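Local coordinates for protein mannan endo-1,4-beta-mannosidase (Mytilus edulis, PDB 2C0H) that hydrolyses internal beta-1,4-mannosidic linkages in the backbone of mannans, galactomannans and glucomannans, acting on mannotetraose and longer oligomers but not on mannobiose or mannotriose, at residues G23-W28 with I292-Q297; A32-H37 with S45-T50; R63-I68 with W321-T326. The protein carries 3 engineered substitutions. One frame throughout, in Å; residues are numbered along the deposited sequence.

Interaction 1 (G23-W28 with I292-Q297)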
loop_
_atom_site.group_PDB
_atom_site.type_symbol
_atom_site.label_atom_id
_atom_site.label_comp_id
_atom_site.label_asym_id
_atom_site.label_seq_id
_atom_site.Cartn_x
_atom_site.Cartn_y
_atom_site.Cartn_z
ATOM N N GLY A 23 -2.997 7.643 9.948
ATOM C CA GLY A 23 -2.867 6.439 10.753
ATOM C C GLY A 23 -1.500 5.835 10.720
ATOM O O GLY A 23 -0.508 6.548 10.676
ATOM N N ALA A 24 -1.467 4.504 10.713
ATOM C CA ALA A 24 -0.231 3.786 10.866
ATOM C C ALA A 24 -0.232 2.459 10.160
ATOM O O ALA A 24 -1.285 1.873 9.909
ATOM C CB ALA A 24 0.047 3.572 12.333
ATOM N N ASN A 25 0.966 1.991 9.872
ATOM C CA ASN A 25 1.207 0.611 9.487
ATOM C C ASN A 25 1.207 -0.250 10.732
ATOM O O ASN A 25 1.847 0.102 11.709
ATOM C CB ASN A 25 2.588 0.487 8.821
ATOM C CG ASN A 25 2.643 1.069 7.444
ATOM O OD1 ASN A 25 2.491 0.336 6.466
ATOM N ND2 ASN A 25 2.917 2.373 7.342
ATOM N N GLN A 26 0.535 -1.398 10.686
ATOM C CA GLN A 26 0.637 -2.359 11.800
ATOM C C GLN A 26 2.102 -2.833 11.884
ATOM O O GLN A 26 2.700 -2.746 12.958
ATOM C CB GLN A 26 -0.389 -3.500 11.677
ATOM C CG GLN A 26 -0.527 -4.399 12.927
ATOM C CD GLN A 26 -1.384 -3.804 14.054
ATOM O OE1 GLN A 26 -2.448 -3.236 13.825
ATOM N NE2 GLN A 26 -0.928 -3.964 15.288
ATOM N N ALA A 27 2.753 -3.316 10.827
ATOM C CA ALA A 27 2.177 -3.832 9.581
ATOM C C ALA A 27 1.840 -5.325 9.754
ATOM O O ALA A 27 1.260 -5.941 8.855
ATOM C CB ALA A 27 3.170 -3.655 8.459
ATOM N N TRP A 28 2.218 -5.915 10.892
ATOM C CA TRP A 28 1.926 -7.307 11.232
ATOM C C TRP A 28 1.918 -7.498 12.753
ATOM O O TRP A 28 2.341 -6.612 13.502
ATOM C CB TRP A 28 2.990 -8.240 10.613
ATOM C CG TRP A 28 4.400 -7.892 10.994
ATOM C CD1 TRP A 28 5.024 -8.226 12.163
ATOM C CD2 TRP A 28 5.360 -7.147 10.232
ATOM N NE1 TRP A 28 6.289 -7.716 12.187
ATOM C CE2 TRP A 28 6.532 -7.050 11.016
ATOM C CE3 TRP A 28 5.351 -6.547 8.964
ATOM C CZ2 TRP A 28 7.671 -6.393 10.569
ATOM C CZ3 TRP A 28 6.469 -5.888 8.530
ATOM C CH2 TRP A 28 7.622 -5.819 9.321
ATOM N N ILE A 292 1.409 9.486 1.685
ATOM C CA ILE A 292 2.762 9.190 2.141
ATOM C C ILE A 292 2.634 7.983 3.093
ATOM O O ILE A 292 2.221 8.119 4.247
ATOM C CB ILE A 292 3.409 10.422 2.796
ATOM C CG1 ILE A 292 3.457 11.606 1.804
ATOM C CG2 ILE A 292 4.825 10.084 3.267
ATOM C CD1 ILE A 292 3.874 12.945 2.434
ATOM N N GLY A 293 2.949 6.789 2.577
ATOM C CA GLY A 293 2.537 5.527 3.172
ATOM C C GLY A 293 3.467 4.924 4.195
ATOM O O GLY A 293 3.075 3.981 4.856
ATOM N N GLU A 294 4.680 5.472 4.295
ATOM C CA GLU A 294 5.631 5.093 5.363
ATOM C C GLU A 294 6.550 6.278 5.631
ATOM O O GLU A 294 7.076 6.873 4.684
ATOM C CB GLU A 294 6.529 3.918 4.955
ATOM C CG GLU A 294 5.840 2.577 4.756
ATOM C CD GLU A 294 6.808 1.431 4.498
ATOM O OE1 GLU A 294 8.043 1.627 4.636
ATOM O OE2 GLU A 294 6.334 0.316 4.144
ATOM N N PHE A 295 6.731 6.608 6.910
ATOM C CA PHE A 295 7.708 7.610 7.347
ATOM C C PHE A 295 7.755 7.505 8.857
ATOM O O PHE A 295 6.854 6.926 9.470
ATOM C CB PHE A 295 7.287 9.030 6.945
ATOM C CG PHE A 295 6.024 9.506 7.597
ATOM C CD1 PHE A 295 6.042 10.310 8.750
ATOM C CD2 PHE A 295 4.784 9.155 7.067
ATOM C CE1 PHE A 295 4.883 10.734 9.330
ATOM C CE2 PHE A 295 3.612 9.576 7.660
ATOM C CZ PHE A 295 3.645 10.372 8.790
ATOM N N ASN A 296 8.773 8.117 9.468
ATOM C CA ASN A 296 8.751 8.323 10.922
ATOM C C ASN A 296 9.744 9.411 11.331
ATOM O O ASN A 296 10.605 9.825 10.566
ATOM C CB ASN A 296 8.987 7.020 11.718
ATOM C CG ASN A 296 10.250 6.286 11.322
ATOM O OD1 ASN A 296 11.345 6.854 11.251
ATOM N ND2 ASN A 296 10.112 4.985 11.063
ATOM N N GLN A 297 9.553 9.898 12.546
ATOM C CA GLN A 297 10.371 10.977 13.097
ATOM C C GLN A 297 11.831 10.550 13.248
ATOM O O GLN A 297 12.747 11.355 13.086
ATOM C CB GLN A 297 9.774 11.361 14.435
ATOM C CG GLN A 297 10.413 12.492 15.149
ATOM C CD GLN A 297 9.776 12.698 16.498
ATOM O OE1 GLN A 297 8.542 12.797 16.632
ATOM N NE2 GLN A 297 10.609 12.727 17.523
#

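Interaction 2 (A32-H37 with S45-T50)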
loop_
_atom_site.group_PDB
_atom_site.type_symbol
_atom_site.label_atom_id
_atom_site.label_comp_id
_atom_site.label_asym_id
_atom_site.label_seq_id
_atom_site.Cartn_x
_atom_site.Cartn_y
_atom_site.Cartn_z
ATOM N N ALA A 32 3.536 -12.552 8.322
ATOM C CA ALA A 32 3.044 -13.472 7.275
ATOM C C ALA A 32 2.103 -14.583 7.762
ATOM O O ALA A 32 1.710 -15.454 6.969
ATOM C CB ALA A 32 4.194 -14.058 6.490
ATOM N N ARG A 33 1.733 -14.549 9.042
ATOM C CA ARG A 33 0.943 -15.595 9.680
ATOM C C ARG A 33 -0.129 -14.983 10.609
ATOM O O ARG A 33 -0.336 -15.445 11.735
ATOM C CB ARG A 33 1.889 -16.531 10.454
ATOM C CG ARG A 33 2.872 -17.260 9.585
ATOM C CD ARG A 33 3.776 -18.203 10.381
ATOM N NE ARG A 33 4.889 -18.667 9.555
ATOM C CZ ARG A 33 4.859 -19.701 8.715
ATOM N NH1 ARG A 33 3.760 -20.438 8.555
ATOM N NH2 ARG A 33 5.952 -20.001 8.020
ATOM N N ASP A 34 -0.833 -13.964 10.118
ATOM C CA ASP A 34 -1.831 -13.259 10.926
ATOM C C ASP A 34 -3.292 -13.622 10.605
ATOM O O ASP A 34 -4.174 -13.397 11.431
ATOM C CB ASP A 34 -1.638 -11.746 10.793
ATOM C CG ASP A 34 -0.520 -11.214 11.666
ATOM O OD1 ASP A 34 -0.439 -11.644 12.834
ATOM O OD2 ASP A 34 0.240 -10.344 11.208
ATOM N N PHE A 35 -3.551 -14.132 9.397
ATOM C CA PHE A 35 -4.906 -14.433 8.939
ATOM C C PHE A 35 -4.922 -15.798 8.255
ATOM O O PHE A 35 -3.951 -16.160 7.599
ATOM C CB PHE A 35 -5.390 -13.350 7.957
ATOM C CG PHE A 35 -5.391 -11.960 8.548
ATOM C CD1 PHE A 35 -6.485 -11.494 9.256
ATOM C CD2 PHE A 35 -4.284 -11.151 8.430
ATOM C CE1 PHE A 35 -6.483 -10.227 9.815
ATOM C CE2 PHE A 35 -4.275 -9.874 9.002
ATOM C CZ PHE A 35 -5.371 -9.427 9.685
ATOM N N GLY A 36 -6.022 -16.527 8.406
ATOM C CA GLY A 36 -6.133 -17.897 7.915
ATOM C C GLY A 36 -5.577 -18.883 8.920
ATOM O O GLY A 36 -4.796 -18.512 9.797
ATOM N N HIS A 37 -5.981 -20.146 8.805
ATOM C CA HIS A 37 -5.526 -21.191 9.726
ATOM C C HIS A 37 -5.764 -20.816 11.194
ATOM O O HIS A 37 -4.948 -21.131 12.071
ATOM C CB HIS A 37 -4.048 -21.528 9.449
ATOM C CG HIS A 37 -3.775 -21.879 8.018
ATOM N ND1 HIS A 37 -4.218 -23.053 7.448
ATOM C CD2 HIS A 37 -3.135 -21.203 7.036
ATOM C CE1 HIS A 37 -3.856 -23.088 6.178
ATOM N NE2 HIS A 37 -3.195 -21.980 5.901
ATOM N N SER A 45 -5.843 -9.851 20.354
ATOM C CA SER A 45 -5.673 -8.858 21.426
ATOM C C SER A 45 -4.762 -7.660 21.033
ATOM O O SER A 45 -5.046 -6.510 21.415
ATOM C CB SER A 45 -5.197 -9.537 22.714
ATOM O OG SER A 45 -3.933 -10.134 22.538
ATOM N N THR A 46 -3.700 -7.917 20.262
ATOM C CA THR A 46 -2.789 -6.865 19.774
ATOM C C THR A 46 -3.462 -6.028 18.690
ATOM O O THR A 46 -3.380 -4.806 18.688
ATOM C CB THR A 46 -1.467 -7.453 19.220
ATOM O OG1 THR A 46 -0.825 -8.235 20.250
ATOM C CG2 THR A 46 -0.535 -6.372 18.745
ATOM N N PHE A 47 -4.115 -6.696 17.749
ATOM C CA PHE A 47 -4.833 -5.968 16.726
ATOM C C PHE A 47 -5.881 -5.025 17.377
ATOM O O PHE A 47 -6.006 -3.856 16.989
ATOM C CB PHE A 47 -5.516 -6.942 15.746
ATOM C CG PHE A 47 -4.617 -7.488 14.650
ATOM C CD1 PHE A 47 -4.080 -6.661 13.660
ATOM C CD2 PHE A 47 -4.334 -8.855 14.586
ATOM C CE1 PHE A 47 -3.293 -7.189 12.642
ATOM C CE2 PHE A 47 -3.532 -9.373 13.579
ATOM C CZ PHE A 47 -3.025 -8.554 12.613
ATOM N N GLU A 48 -6.608 -5.524 18.375
ATOM C CA GLU A 48 -7.692 -4.759 19.019
ATOM C C GLU A 48 -7.153 -3.616 19.873
ATOM O O GLU A 48 -7.723 -2.521 19.882
ATOM C CB GLU A 48 -8.600 -5.672 19.868
ATOM C CG GLU A 48 -9.548 -4.954 20.827
ATOM C CD GLU A 48 -10.576 -4.060 20.140
ATOM O OE1 GLU A 48 -10.968 -4.347 18.982
ATOM O OE2 GLU A 48 -11.001 -3.064 20.776
ATOM N N SER A 49 -6.053 -3.851 20.579
ATOM C CA SER A 49 -5.488 -2.772 21.390
ATOM C C SER A 49 -4.947 -1.652 20.493
ATOM O O SER A 49 -5.023 -0.478 20.853
ATOM C CB SER A 49 -4.419 -3.287 22.354
ATOM O OG SER A 49 -3.294 -3.783 21.689
ATOM N N THR A 50 -4.399 -2.014 19.328
ATOM C CA THR A 50 -3.897 -1.021 18.370
ATOM C C THR A 50 -5.054 -0.154 17.865
ATOM O O THR A 50 -4.917 1.068 17.768
ATOM C CB THR A 50 -3.150 -1.687 17.180
ATOM O OG1 THR A 50 -1.981 -2.367 17.657
ATOM C CG2 THR A 50 -2.730 -0.675 16.152
#

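Interaction 3 (R63-I68 with W321-T326)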
loop_
_atom_site.group_PDB
_atom_site.type_symbol
_atom_site.label_atom_id
_atom_site.label_comp_id
_atom_site.label_asym_id
_atom_site.label_seq_id
_atom_site.Cartn_x
_atom_site.Cartn_y
_atom_site.Cartn_z
ATOM N N ARG A 63 -2.731 0.124 7.808
ATOM C CA ARG A 63 -2.199 -0.732 6.736
ATOM C C ARG A 63 -1.659 -2.021 7.369
ATOM O O ARG A 63 -0.842 -1.989 8.305
ATOM C CB ARG A 63 -1.113 0.015 5.945
ATOM C CG ARG A 63 -0.379 -0.752 4.839
ATOM C CD ARG A 63 0.499 0.229 4.019
ATOM N NE ARG A 63 1.248 -0.357 2.890
ATOM C CZ ARG A 63 2.563 -0.538 2.812
ATOM N NH1 ARG A 63 3.380 -0.208 3.807
ATOM N NH2 ARG A 63 3.091 -1.057 1.712
ATOM N N VAL A 64 -2.100 -3.157 6.843
ATOM C CA VAL A 64 -1.683 -4.461 7.352
ATOM C C VAL A 64 -1.248 -5.371 6.209
ATOM O O VAL A 64 -1.852 -5.342 5.149
ATOM C CB VAL A 64 -2.804 -5.119 8.173
ATOM C CG1 VAL A 64 -3.984 -5.497 7.320
ATOM C CG2 VAL A 64 -2.304 -6.330 8.926
ATOM N N TRP A 65 -0.189 -6.144 6.412
ATOM C CA TRP A 65 0.352 -7.038 5.373
ATOM C C TRP A 65 -0.261 -8.439 5.482
ATOM O O TRP A 65 -0.395 -8.996 6.580
ATOM C CB TRP A 65 1.881 -7.110 5.464
ATOM C CG TRP A 65 2.637 -5.816 5.151
ATOM C CD1 TRP A 65 2.110 -4.555 4.974
ATOM C CD2 TRP A 65 4.042 -5.680 5.017
ATOM N NE1 TRP A 65 3.116 -3.658 4.726
ATOM C CE2 TRP A 65 4.317 -4.317 4.766
ATOM C CE3 TRP A 65 5.113 -6.581 5.101
ATOM C CZ2 TRP A 65 5.626 -3.843 4.571
ATOM C CZ3 TRP A 65 6.404 -6.109 4.908
ATOM C CH2 TRP A 65 6.647 -4.756 4.649
ATOM N N LEU A 66 -0.621 -9.015 4.328
ATOM C CA LEU A 66 -1.381 -10.256 4.254
ATOM C C LEU A 66 -0.508 -11.465 3.822
ATOM O O LEU A 66 0.037 -12.165 4.677
ATOM C CB LEU A 66 -2.609 -10.057 3.337
ATOM C CG LEU A 66 -3.667 -11.176 3.370
ATOM C CD1 LEU A 66 -4.422 -11.219 4.683
ATOM C CD2 LEU A 66 -4.671 -10.984 2.250
ATOM N N HIS A 67 -0.309 -11.700 2.527
ATOM C CA HIS A 67 0.441 -12.907 2.097
ATOM C C HIS A 67 1.957 -12.803 2.253
ATOM O O HIS A 67 2.598 -13.795 2.607
ATOM C CB HIS A 67 0.176 -13.267 0.633
ATOM C CG HIS A 67 -1.266 -13.306 0.246
ATOM N ND1 HIS A 67 -2.214 -14.029 0.933
ATOM C CD2 HIS A 67 -1.894 -12.796 -0.839
ATOM C CE1 HIS A 67 -3.379 -13.919 0.313
ATOM N NE2 HIS A 67 -3.207 -13.179 -0.768
ATOM N N ILE A 68 2.512 -11.627 1.925
ATOM C CA ILE A 68 3.945 -11.299 1.981
ATOM C C ILE A 68 4.745 -12.020 0.887
ATOM O O ILE A 68 4.937 -11.460 -0.202
ATOM C CB ILE A 68 4.493 -11.448 3.410
ATOM C CG1 ILE A 68 3.625 -10.573 4.342
ATOM C CG2 ILE A 68 5.961 -11.048 3.453
ATOM C CD1 ILE A 68 4.175 -10.316 5.752
ATOM N N TRP A 321 0.670 7.617 6.732
ATOM C CA TRP A 321 0.749 6.443 7.587
ATOM C C TRP A 321 2.176 6.265 8.111
ATOM O O TRP A 321 3.100 6.128 7.345
ATOM C CB TRP A 321 0.363 5.185 6.823
ATOM C CG TRP A 321 -1.035 5.183 6.299
ATOM C CD1 TRP A 321 -2.139 5.719 6.893
ATOM C CD2 TRP A 321 -1.486 4.554 5.096
ATOM N NE1 TRP A 321 -3.263 5.465 6.121
ATOM C CE2 TRP A 321 -2.880 4.761 5.010
ATOM C CE3 TRP A 321 -0.847 3.836 4.089
ATOM C CZ2 TRP A 321 -3.645 4.275 3.943
ATOM C CZ3 TRP A 321 -1.621 3.357 3.023
ATOM C CH2 TRP A 321 -2.987 3.594 2.963
ATOM N N THR A 322 2.351 6.310 9.429
ATOM C CA THR A 322 3.667 6.119 9.994
ATOM C C THR A 322 4.101 4.659 9.963
ATOM O O THR A 322 3.282 3.755 9.909
ATOM C CB THR A 322 3.696 6.564 11.450
ATOM O OG1 THR A 322 2.659 5.915 12.168
ATOM C CG2 THR A 322 3.576 8.078 11.560
ATOM N N TRP A 323 5.405 4.448 10.029
ATOM C CA TRP A 323 5.976 3.128 10.133
ATOM C C TRP A 323 6.628 2.996 11.507
ATOM O O TRP A 323 7.559 3.779 11.777
ATOM C CB TRP A 323 7.062 2.953 9.071
ATOM C CG TRP A 323 7.704 1.620 9.168
ATOM C CD1 TRP A 323 8.831 1.289 9.875
ATOM C CD2 TRP A 323 7.211 0.411 8.598
ATOM N NE1 TRP A 323 9.080 -0.060 9.737
ATOM C CE2 TRP A 323 8.090 -0.618 8.968
ATOM C CE3 TRP A 323 6.102 0.099 7.804
ATOM C CZ2 TRP A 323 7.900 -1.941 8.566
ATOM C CZ3 TRP A 323 5.928 -1.216 7.395
ATOM C CH2 TRP A 323 6.809 -2.214 7.786
ATOM N N SER A 324 6.212 2.075 12.384
ATOM C CA SER A 324 4.970 1.272 12.401
ATOM C C SER A 324 4.631 0.887 13.858
ATOM O O SER A 324 5.401 1.194 14.778
ATOM C CB SER A 324 5.163 -0.033 11.631
ATOM O OG SER A 324 6.086 -0.867 12.323
ATOM N N ARG A 325 3.533 0.185 14.074
ATOM C CA ARG A 325 3.185 -0.263 15.453
ATOM C C ARG A 325 4.310 -1.104 16.055
ATOM O O ARG A 325 4.544 -1.017 17.253
ATOM C CB ARG A 325 1.844 -1.035 15.526
ATOM C CG ARG A 325 1.503 -1.670 16.890
ATOM C CD ARG A 325 1.137 -0.598 17.808
ATOM N NE ARG A 325 0.888 -0.991 19.201
ATOM C CZ ARG A 325 1.821 -1.040 20.150
ATOM N NH1 ARG A 325 3.088 -0.816 19.858
ATOM N NH2 ARG A 325 1.478 -1.335 21.400
ATOM N N THR A 326 4.958 -1.934 15.247
ATOM C CA THR A 326 6.039 -2.815 15.737
ATOM C C THR A 326 7.391 -2.133 15.922
ATOM O O THR A 326 8.214 -2.629 16.708
ATOM C CB THR A 326 6.289 -4.035 14.808
ATOM O OG1 THR A 326 6.815 -3.622 13.536
ATOM C CG2 THR A 326 5.021 -4.833 14.638
#

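Interaction 1 (G23-W28 with I292-Q297)
Asn-25 reaches Gly-293 and Glu-294 with its side-chain amide, and the CA atoms of Asn-25 and Glu-294, the nearest pair between the segments, are 7.5 Å apart. Along 23-28 the chain first runs as strand: Gly-23 and Ala-24 make backbone bonds to strand 319-322 and strand 61-68, which flank strand 17-25, and the methyl of Ala-24 points away from 292-297 onto helix 330-339. Asn-25 follows, with its CB toward the other segment. Its CG lies anti to its own carbonyl carbon (chi1 -73°), and this carries the amide across to the backbone of Gly-293. ND2 donates to Gly-293 O at 3.0 Å, and the N-H...O angle of 168° makes the bond nearly straight. The acceptor lies in the amide plane and the donor in the carbonyl plane of Gly-293, so the bond is coplanar with both flat groups. ND2 also bonds Thr-322 O, while OD1 accepts from Arg-63 NH1; with three bonds on two atoms, the rotation of the buried amide is fixed.

Strands 17-25 and 290-294 both border strand 319-322 in the TIM barrel of this glycoside hydrolase family 5 enzyme, and the amide reaches past that intervening strand at the C-terminal end of the barrel. Glu-294, probably the catalytic nucleophile, adds a van der Waals touch: its CG is 3.9 Å from Asn-25 ND2. The two side chains cross at about a right angle, amide and carboxylate planes 88° apart. The carboxylate itself is held elsewhere, OE1 by Tyr-265 OH and OE2 in a salt bridge to Arg-63 NH1. Further on, a cis peptide joins Gln-26 to Ala-27, and the chain leaves the barrel wall toward Trp-28, whose indole meets that of Trp-65.

Interaction 2 (A32-H37 with S45-T50)
The loop that leads from the first barrel strand, 17-25, into helix 40-56 folds back on that helix here, and the contact rests on one ring, that of Phe-47. Its CB points toward the loop, and CG, anti to the carbonyl carbon (chi1 -82°), carries the ring outward until the leading atom CZ comes between two consecutive loop residues. CZ lies 3.8 Å from Asp-34 CG, which sits at the edge of the ring near its plane; Asp-34 CB is in that plane as well. The carboxylate is turned 78° from the ring. On the Phe-35 side, CZ meets CZ of Phe-35 at 3.9 Å. The centroids of these two rings are 5.5 Å apart and their planes make 44°, an oblique pairing. Val-64 of strand 61-68 touches both phenylalanines.

Asp-34 turns its oxygens back to its own loop, OD1 accepting from Asn-30 N and OD2 from Val-29 N. With an alanine here, these two N-H groups would probably lose their acceptors and a gap would open at the edge of Phe-47. Across the two segments the contact is thus van der Waals in kind, while the buried carboxylate is satisfied by main-chain bonds that probably hold the turn of the loop around it.

Interaction 3 (R63-I68 with W321-T326)
Trp-321 faces Arg-63 with its CB toward strand 61-68, and the CA atoms of these two residues, 7.8 Å apart, are the nearest pair between the segments. The touch is apolar: Arg-63 CD lies 3.9 Å from both CE3 and CZ3 of the Trp-321 indole, while Arg-63 CB stands over one face, offset toward the rim. The arginine chain crosses the tryptophan at about a right angle. Its guanidinium plane is only 8° from that of the indole, but the two do not stack, since the ring is met through CB and CD; it is Trp-65 NE1 that lies over a guanidinium face. Trp-321 NE1 is bonded to Ser-61 OG.

Arg-63 swings CG opposite its own nitrogen (chi1 176°) and runs extended to NE, which carries the guanidinium up the barrel interior. Besides NH1, which Asn-25 and Glu-294 engage, NH2 bonds Asn-162 and makes a salt bridge to Asp-159, and these several acceptors hold the group in place. Strands 61-68 and 319-322 both flank strand 17-25 in the TIM barrel, so these side chains pass in front of that strand inside the barrel.

Next to take part is Trp-323, whose CB does not point straight at the other segment but whose indole reaches it. Its CH2 meets Trp-65 CZ2 at 3.8 Å. The six-membered rings have centroids 5.7 Å apart and planes at 43°. Trp-65 and Trp-323 probably bind substrate, as in relatives, consistent with aromatic walls of a glycan cleft. A cis peptide then joins Trp-323 to Ser-324.

From the N terminus, strand 17-25 brings in the first half of interaction 1, and the chain then enters the loop and helix joined by interaction 2, a short closure with only seven residues between its segments. Interaction 2 closes before strand 61-68 opens interaction 3, and it is nested inside the long loop that residues 292-297 close. Interactions 1 and 3 cross, since 63-68 opens inside that loop and 321-326 follows 292-297, making their segments alternate; their centres are about 7 Å apart. Main-chain atoms join them, Gln-26 N lying 2.8 Å from Arg-63 O. Interaction 2, on the outer side of the barrel, meets interaction 1 where Gln-26 NE2 approaches Thr-50 OG1.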